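Local atomic coordinates of AA9 family lytic polysaccharide monooxygenase cel61B (Hypocrea jecorina, PDB entry 2VTC), a protein that oxidatively cleaves the glycosidic bonds of crystalline and amorphous cellulose at a copper centre, using a reducing agent and O2 or H2O2. Residues 146-150 and 151-155; 215-218 and 219-222. All blocks are in the same frame, centred on the assembly; numbering follows the deposited sequence.

Contact 1: residues 146-150 and 151-155; sequences TQVWA and QQDLI
V148 lies against Q152 and D153 where a short edge strand of the AA9 beta-sandwich runs into helix 150-156, with W149 at the N-cap position. CG1 of V148, anti to the backbone N (chi1 179°), meets CB of Q152 at 3.6 Å and also touches CG of Q152, the two side chains crossing at a slant. OD1 of D153 approaches the same V148 methyl. The carbonyl of W149 opens the helix: its O takes D153 N at 3.2 Å and a weak, bent bond from Q152 N. The next bond in the helix runs from L154 N to A150 O at 2.9 Å. CB of A150 points away from 151-155, toward the sheet, where it touches I113 and A140. Q151 extends inward beside the copper ligand H108, its amide held by W106 and P112. With chi1 at -66°, the carboxylate of D153 leans back toward the strand; an alanine here would probably leave the bridging water without its acceptor on the helix and V148 CG1 without one of its neighbours. That water donates to V148 O at 3.0 Å and to OD2 of D153 at 2.6 Å.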
loop_
_atom_site.group_PDB
_atom_site.type_symbol
_atom_site.label_atom_id
_atom_site.label_comp_id
_atom_site.label_asym_id
_atom_site.label_seq_id
_atom_site.Cartn_x
_atom_site.Cartn_y
_atom_site.Cartn_z
ATOM N N THR A 146 -21.131 -13.419 2.664
ATOM C CA THR A 146 -21.839 -12.166 2.424
ATOM C C THR A 146 -21.625 -11.624 0.994
ATOM O O THR A 146 -22.410 -10.783 0.533
ATOM C CB THR A 146 -21.461 -11.052 3.428
ATOM O OG1 THR A 146 -20.057 -10.745 3.278
ATOM C CG2 THR A 146 -21.758 -11.460 4.882
ATOM N N GLN A 147 -20.577 -12.118 0.321
ATOM C CA GLN A 147 -20.100 -11.599 -0.986
ATOM C C GLN A 147 -19.608 -10.135 -0.933
ATOM O O GLN A 147 -19.547 -9.444 -1.968
ATOM C CB GLN A 147 -21.136 -11.823 -2.112
ATOM C CG GLN A 147 -21.448 -13.296 -2.383
ATOM C CD GLN A 147 -20.323 -14.061 -3.063
ATOM O OE1 GLN A 147 -19.947 -13.759 -4.196
ATOM N NE2 GLN A 147 -19.809 -15.097 -2.391
ATOM N N VAL A 148 -19.226 -9.695 0.265
ATOM C CA VAL A 148 -18.742 -8.329 0.495
ATOM C C VAL A 148 -17.218 -8.291 0.555
ATOM O O VAL A 148 -16.593 -9.052 1.296
ATOM C CB VAL A 148 -19.325 -7.702 1.787
ATOM C CG1 VAL A 148 -18.779 -6.305 2.014
ATOM C CG2 VAL A 148 -20.835 -7.586 1.665
ATOM N N TRP A 149 -16.648 -7.390 -0.245
ATOM C CA TRP A 149 -15.178 -7.224 -0.333
ATOM C C TRP A 149 -14.581 -6.339 0.756
ATOM O O TRP A 149 -15.236 -5.444 1.313
ATOM C CB TRP A 149 -14.825 -6.613 -1.688
ATOM C CG TRP A 149 -14.975 -7.526 -2.826
ATOM C CD1 TRP A 149 -16.071 -7.639 -3.664
ATOM C CD2 TRP A 149 -14.010 -8.465 -3.302
ATOM N NE1 TRP A 149 -15.831 -8.600 -4.620
ATOM C CE2 TRP A 149 -14.575 -9.125 -4.424
ATOM C CE3 TRP A 149 -12.721 -8.832 -2.875
ATOM C CZ2 TRP A 149 -13.901 -10.136 -5.121
ATOM C CZ3 TRP A 149 -12.041 -9.826 -3.587
ATOM C CH2 TRP A 149 -12.615 -10.448 -4.706
ATOM N N ALA A 150 -13.295 -6.571 1.030
ATOM C CA ALA A 150 -12.535 -5.707 1.935
ATOM C C ALA A 150 -12.699 -4.217 1.609
ATOM O O ALA A 150 -12.796 -3.398 2.520
ATOM C CB ALA A 150 -11.043 -6.104 1.919
ATOM N N GLN A 151 -12.738 -3.865 0.323
ATOM C CA GLN A 151 -12.865 -2.436 -0.042
ATOM C C GLN A 151 -14.214 -1.810 0.354
ATOM O O GLN A 151 -14.283 -0.628 0.692
ATOM C CB GLN A 151 -12.511 -2.209 -1.504
ATOM C CG GLN A 151 -10.967 -2.133 -1.715
ATOM C CD GLN A 151 -10.572 -1.996 -3.153
ATOM O OE1 GLN A 151 -10.941 -1.035 -3.821
ATOM N NE2 GLN A 151 -9.799 -2.962 -3.656
ATOM N N GLN A 152 -15.278 -2.618 0.347
ATOM C CA GLN A 152 -16.559 -2.164 0.913
ATOM C C GLN A 152 -16.435 -1.929 2.425
ATOM O O GLN A 152 -16.940 -0.928 2.955
ATOM C CB GLN A 152 -17.696 -3.142 0.553
ATOM C CG GLN A 152 -19.086 -2.747 1.089
ATOM C CD GLN A 152 -19.554 -1.376 0.632
ATOM O OE1 GLN A 152 -19.725 -0.473 1.445
ATOM N NE2 GLN A 152 -19.774 -1.219 -0.660
ATOM N N ASP A 153 -15.724 -2.821 3.118
ATOM C CA ASP A 153 -15.441 -2.627 4.537
ATOM C C ASP A 153 -14.664 -1.339 4.792
ATOM O O ASP A 153 -14.954 -0.629 5.753
ATOM C CB ASP A 153 -14.752 -3.850 5.152
ATOM C CG ASP A 153 -15.660 -5.076 5.168
ATOM O OD1 ASP A 153 -16.897 -4.888 5.150
ATOM O OD2 ASP A 153 -15.140 -6.206 5.187
ATOM N N LEU A 154 -13.723 -1.005 3.900
ATOM C CA LEU A 154 -12.969 0.245 4.030
ATOM C C LEU A 154 -13.907 1.460 3.989
ATOM O O LEU A 154 -13.819 2.358 4.838
ATOM C CB LEU A 154 -11.919 0.336 2.907
ATOM C CG LEU A 154 -11.107 1.623 2.758
ATOM C CD1 LEU A 154 -10.123 1.762 3.894
ATOM C CD2 LEU A 154 -10.372 1.587 1.417
ATOM N N ILE A 155 -14.813 1.462 3.011
ATOM C CA ILE A 155 -15.792 2.543 2.848
ATOM C C ILE A 155 -16.635 2.668 4.123
ATOM O O ILE A 155 -16.816 3.779 4.650
ATOM C CB ILE A 155 -16.699 2.309 1.622
ATOM C CG1 ILE A 155 -15.877 2.358 0.328
ATOM C CG2 ILE A 155 -17.855 3.345 1.578
ATOM C CD1 ILE A 155 -16.550 1.738 -0.894
HETATM O O HOH W 1 -15.861 -8.511 4.128
#

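Contact 2: residues 215-218 and 219-222; sequences TPAT and QLYK
P216 and Q219 meet obliquely across a 3-10 turn that follows strand 215-216 in the AA9 beta-sandwich. Q219, extended beyond CG, runs back beside the proline ring: its OE1 lies 3.7 Å from P216 CD, and its NE2 is near CG of the same ring. T215 also crosses Q219 at a slant, its CG2 touching Q219 CB at 3.9 Å. That methyl is anti to the backbone N of T215, which brings it within touch of both Q219 CB and L220 CD2. L220 splits its two branches, CD2 going to T215 and CD1 to CB of A217 at 4.1 Å, while its CB sits over the centre of the Y221 ring, 3.7 Å above the plane. At the far end of that ring the hydroxyl is hydrogen-bonded with E179 and with the hydroxyl of Y116, and A217 rests on I76 and V77 of helix 75-78.

Two backbone bonds close the turn, Q219 N to P216 O at 2.9 Å and L220 N to A217 O at 3.2 Å. One water accepts from Q219 NE2 and also bonds T218 OG1, while another donates to both T218 O and Y221 O. The turn thus combines an apolar side, where L220 meets A217 and T215, with polar groups linked through water, so its shape probably depends on bound water as well as on direct bonds.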
loop_
_atom_site.group_PDB
_atom_site.type_symbol
_atom_site.label_atom_id
_atom_site.label_comp_id
_atom_site.label_asym_id
_atom_site.label_seq_id
_atom_site.Cartn_x
_atom_site.Cartn_y
_atom_site.Cartn_z
ATOM N N THR A 215 10.074 -10.289 -2.073
ATOM C CA THR A 215 9.799 -10.263 -3.515
ATOM C C THR A 215 9.928 -8.827 -4.072
ATOM O O THR A 215 9.334 -7.903 -3.522
ATOM C CB THR A 215 8.304 -10.754 -3.743
ATOM O OG1 THR A 215 8.113 -12.015 -3.092
ATOM C CG2 THR A 215 7.982 -10.880 -5.227
ATOM N N PRO A 216 10.703 -8.631 -5.166
ATOM C CA PRO A 216 10.733 -7.310 -5.820
ATOM C C PRO A 216 9.308 -6.887 -6.218
ATOM O O PRO A 216 8.520 -7.758 -6.601
ATOM C CB PRO A 216 11.580 -7.563 -7.073
ATOM C CG PRO A 216 12.483 -8.731 -6.685
ATOM C CD PRO A 216 11.556 -9.614 -5.867
ATOM N N ALA A 217 8.977 -5.598 -6.116
ATOM C CA ALA A 217 7.574 -5.187 -6.415
ATOM C C ALA A 217 7.175 -5.560 -7.835
ATOM O O ALA A 217 5.992 -5.835 -8.100
ATOM C CB ALA A 217 7.335 -3.704 -6.143
ATOM N N THR A 218 8.163 -5.583 -8.736
ATOM C CA THR A 218 7.956 -5.870 -10.162
ATOM C C THR A 218 7.691 -7.362 -10.436
ATOM O O THR A 218 7.435 -7.756 -11.578
ATOM C CB THR A 218 9.151 -5.364 -10.993
ATOM O OG1 THR A 218 10.357 -5.938 -10.473
ATOM C CG2 THR A 218 9.233 -3.855 -10.915
ATOM N N GLN A 219 7.731 -8.175 -9.382
ATOM C CA GLN A 219 7.432 -9.603 -9.454
ATOM C C GLN A 219 6.189 -9.989 -8.624
ATOM O O GLN A 219 5.865 -11.169 -8.514
ATOM C CB GLN A 219 8.655 -10.431 -9.023
ATOM C CG GLN A 219 9.813 -10.400 -10.022
ATOM C CD GLN A 219 11.085 -11.100 -9.501
ATOM O OE1 GLN A 219 11.029 -11.989 -8.640
ATOM N NE2 GLN A 219 12.232 -10.691 -10.023
ATOM N N LEU A 220 5.493 -8.998 -8.068
ATOM C CA LEU A 220 4.324 -9.295 -7.213
ATOM C C LEU A 220 3.167 -9.892 -7.995
ATOM O O LEU A 220 2.553 -10.870 -7.539
ATOM C CB LEU A 220 3.833 -8.068 -6.451
ATOM C CG LEU A 220 4.792 -7.481 -5.419
ATOM C CD1 LEU A 220 4.253 -6.152 -4.961
ATOM C CD2 LEU A 220 5.025 -8.406 -4.200
ATOM N N TYR A 221 2.892 -9.311 -9.167
ATOM C CA TYR A 221 1.669 -9.614 -9.932
ATOM C C TYR A 221 1.916 -9.732 -11.439
ATOM O O TYR A 221 2.775 -9.030 -11.990
ATOM C CB TYR A 221 0.652 -8.484 -9.780
ATOM C CG TYR A 221 0.433 -7.984 -8.385
ATOM C CD1 TYR A 221 -0.059 -8.839 -7.403
ATOM C CD2 TYR A 221 0.695 -6.638 -8.049
ATOM C CE1 TYR A 221 -0.263 -8.384 -6.108
ATOM C CE2 TYR A 221 0.477 -6.163 -6.758
ATOM C CZ TYR A 221 -0.006 -7.059 -5.788
ATOM O OH TYR A 221 -0.241 -6.627 -4.507
ATOM N N LYS A 222 1.132 -10.607 -12.080
ATOM C CA LYS A 222 1.096 -10.739 -13.547
ATOM C C LYS A 222 -0.331 -10.423 -14.040
ATOM O O LYS A 222 -1.305 -10.647 -13.307
ATOM C CB LYS A 222 1.531 -12.143 -13.991
ATOM C CG LYS A 222 2.977 -12.475 -13.644
ATOM C CD LYS A 222 3.478 -13.694 -14.392
ATOM C CE LYS A 222 4.830 -14.161 -13.843
ATOM N NZ LYS A 222 5.420 -15.302 -14.613
HETATM O O HOH W 2 4.127 -6.687 -9.926
HETATM O O HOH W 3 5.392 -8.971 -12.835
HETATM O O HOH W 4 11.668 -8.023 -11.610
#

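From the N terminus, the chain reaches contact 1 after strand 133-143 and contact 2 only after strands 160-164, 172-182 and 193-204. Each closes a local turn: contact 1 leads an edge strand into helix 150-156, whereas contact 2 leaves a short strand through a 3-10 turn. The two follow in series, neither nested nor crossed, with centres 25 Å apart and nearest atoms about 10 Å apart. Their common ground is the mixed sheet, where strands 148-149 and 215-216 both pair antiparallel with strand 133-143. Contact 1 ties this sheet to the loop carrying copper ligand H108; contact 2, away from the copper site, joins it to helix 75-78 and the C-terminal loop at P242 and P244.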